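Long-range contact in phosphoserine phosphatase RsbX (Bacillus subtilis, PDB 3W45), which removes the phosphate from phosphorylated RsbS and so acts as a negative regulator of the general stress factor sigma-B: residues S91-N96 with F151-D156. Residues are numbered along the deposited sequence; the frame is centred on the assembly and turned at random.
With CO (cobalt (II) ion), chain C.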
loop_
_atom_site.group_PDB
_atom_site.type_symbol
_atom_site.label_atom_id
_atom_site.label_comp_id
_atom_site.label_asym_id
_atom_site.label_seq_id
_atom_site.Cartn_x
_atom_site.Cartn_y
_atom_site.Cartn_z
ATOM N N SER A 91 1.214 0.451 5.555
ATOM C CA SER A 91 1.744 -0.826 5.053
ATOM C C SER A 91 2.934 -0.558 4.149
ATOM O O SER A 91 2.909 0.376 3.316
ATOM C CB SER A 91 0.659 -1.524 4.240
ATOM O OG SER A 91 -0.419 -1.803 5.109
ATOM N N ILE A 92 3.985 -1.354 4.333
ATOM C CA ILE A 92 5.208 -1.231 3.513
ATOM C C ILE A 92 5.541 -2.554 2.828
ATOM O O ILE A 92 5.555 -3.585 3.490
ATOM C CB ILE A 92 6.398 -0.752 4.395
ATOM C CG1 ILE A 92 6.031 0.613 5.013
ATOM C CG2 ILE A 92 7.688 -0.578 3.538
ATOM C CD1 ILE A 92 6.987 1.088 6.101
ATOM N N LEU A 93 5.819 -2.506 1.533
ATOM C CA LEU A 93 6.107 -3.709 0.767
ATOM C C LEU A 93 7.408 -3.515 0.010
ATOM O O LEU A 93 7.628 -2.480 -0.618
ATOM C CB LEU A 93 4.937 -3.983 -0.222
ATOM C CG LEU A 93 5.174 -5.010 -1.360
ATOM C CD1 LEU A 93 5.179 -6.443 -0.797
ATOM C CD2 LEU A 93 4.068 -4.888 -2.463
ATOM N N LYS A 94 8.270 -4.522 0.063
ATOM C CA LYS A 94 9.447 -4.538 -0.790
ATOM C C LYS A 94 9.446 -5.804 -1.635
ATOM O O LYS A 94 9.044 -6.885 -1.172
ATOM C CB LYS A 94 10.731 -4.472 0.052
ATOM C CG LYS A 94 10.915 -3.123 0.750
ATOM C CD LYS A 94 12.290 -2.996 1.489
ATOM C CE LYS A 94 13.441 -2.864 0.467
ATOM N NZ LYS A 94 14.775 -2.914 1.138
ATOM N N ILE A 95 9.898 -5.669 -2.872
ATOM C CA ILE A 95 9.975 -6.824 -3.777
ATOM C C ILE A 95 11.379 -6.876 -4.406
ATOM O O ILE A 95 11.866 -5.880 -4.930
ATOM C CB ILE A 95 8.900 -6.760 -4.899
ATOM C CG1 ILE A 95 7.491 -6.619 -4.288
ATOM C CG2 ILE A 95 8.946 -8.024 -5.808
ATOM C CD1 ILE A 95 6.328 -6.420 -5.315
ATOM N N ASN A 96 12.005 -8.034 -4.375
ATOM C CA ASN A 96 13.227 -8.243 -5.150
ATOM C C ASN A 96 12.856 -9.099 -6.358
ATOM O O ASN A 96 12.439 -10.232 -6.187
ATOM C CB ASN A 96 14.286 -8.944 -4.312
ATOM C CG ASN A 96 15.548 -9.228 -5.117
ATOM O OD1 ASN A 96 15.622 -10.185 -5.894
ATOM N ND2 ASN A 96 16.524 -8.340 -4.989
ATOM N N PHE A 151 -1.326 -7.870 -7.219
ATOM C CA PHE A 151 -1.584 -7.455 -5.805
ATOM C C PHE A 151 -2.221 -6.090 -5.736
ATOM O O PHE A 151 -2.152 -5.318 -6.688
ATOM C CB PHE A 151 -0.285 -7.487 -4.949
ATOM C CG PHE A 151 0.758 -6.463 -5.338
ATOM C CD1 PHE A 151 0.689 -5.141 -4.867
ATOM C CD2 PHE A 151 1.817 -6.822 -6.175
ATOM C CE1 PHE A 151 1.653 -4.217 -5.224
ATOM C CE2 PHE A 151 2.792 -5.898 -6.545
ATOM C CZ PHE A 151 2.698 -4.597 -6.080
ATOM N N ILE A 152 -2.794 -5.785 -4.588
ATOM C CA ILE A 152 -3.272 -4.420 -4.326
ATOM C C ILE A 152 -2.879 -4.081 -2.886
ATOM O O ILE A 152 -2.938 -4.936 -2.005
ATOM C CB ILE A 152 -4.813 -4.309 -4.498
ATOM C CG1 ILE A 152 -5.274 -2.858 -4.249
ATOM C CG2 ILE A 152 -5.584 -5.310 -3.554
ATOM C CD1 ILE A 152 -6.717 -2.587 -4.765
ATOM N N ILE A 153 -2.516 -2.820 -2.665
ATOM C CA ILE A 153 -2.447 -2.248 -1.351
ATOM C C ILE A 153 -3.439 -1.115 -1.320
ATOM O O ILE A 153 -3.388 -0.265 -2.175
ATOM C CB ILE A 153 -1.050 -1.703 -1.005
ATOM C CG1 ILE A 153 -0.044 -2.834 -1.135
ATOM C CG2 ILE A 153 -1.074 -1.071 0.402
ATOM C CD1 ILE A 153 1.387 -2.370 -0.916
ATOM N N HIS A 154 -4.336 -1.108 -0.343
ATOM C CA HIS A 154 -5.342 -0.049 -0.298
ATOM C C HIS A 154 -5.709 0.499 1.088
ATOM O O HIS A 154 -5.709 -0.224 2.104
ATOM C CB HIS A 154 -6.600 -0.505 -1.050
ATOM C CG HIS A 154 -7.422 -1.519 -0.327
ATOM N ND1 HIS A 154 -8.301 -1.179 0.679
ATOM C CD2 HIS A 154 -7.546 -2.857 -0.499
ATOM C CE1 HIS A 154 -8.905 -2.269 1.120
ATOM N NE2 HIS A 154 -8.470 -3.302 0.418
ATOM N N THR A 155 -6.058 1.775 1.114
ATOM C CA THR A 155 -6.599 2.362 2.368
ATOM C C THR A 155 -8.064 2.002 2.595
ATOM O O THR A 155 -8.738 1.479 1.708
ATOM C CB THR A 155 -6.449 3.871 2.421
ATOM O OG1 THR A 155 -7.105 4.483 1.293
ATOM C CG2 THR A 155 -4.967 4.275 2.426
ATOM N N ASP A 156 -8.556 2.304 3.786
ATOM C CA ASP A 156 -9.945 1.950 4.150
ATOM C C ASP A 156 -11.011 2.705 3.362
ATOM O O ASP A 156 -12.173 2.333 3.438
ATOM C CB ASP A 156 -10.173 2.089 5.671
ATOM C CG ASP A 156 -10.009 3.530 6.164
ATOM O OD1 ASP A 156 -9.682 4.431 5.339
ATOM O OD2 ASP A 156 -10.137 3.756 7.377
HETATM CO CO CO C . -9.181 6.373 5.545
HETATM O O HOH W 1 -9.959 6.346 7.567
HETATM O O HOH W 2 -9.011 8.527 5.968
HETATM O O HOH W 3 -8.425 6.603 3.685
#
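With its CG anti to the backbone N (chi1 166°), Leu-93 sends CD2 to the ring of Phe-151, whose own chi1 of 67° sets CG between N and the carbonyl carbon; with it the ring lies against Leu-93, the two side chains coming from opposite directions. CD2 lies over one face of that ring, 4.0 Å from its centroid and offset toward the rim, a CH-pi contact. Ile-95 comes obliquely to the same ring, its CD1 3.8 Å from CE2 of Phe-151. A broad, flat aromatic suits this place because it can meet two branched chains at once. Further along, the beta-branched Ile-153 uses both arms: CD1 comes within 4.0 Å of Leu-93 CB, and CG2 lies 4.2 Å from CB of Ser-91. The small Ser-91 leaves room for that branch, while its buried hydroxyl is hydrogen-bonded to the hydroxyls of Ser-106 and Tyr-104 on the adjacent strand 101-107. Past the strand, Asp-156 binds cobalt through OD1 at 2.0 Å, together with Asp-44 and Asp-189. Strands 88-96 and 150-154 belong to the two facing sheets of the PPM-type beta sandwich, the axes of the two short segments coming within 9.0 Å; strands 37-45 and 101-107 flank the former, and helix 71-81 covers its outer face at Ile-92.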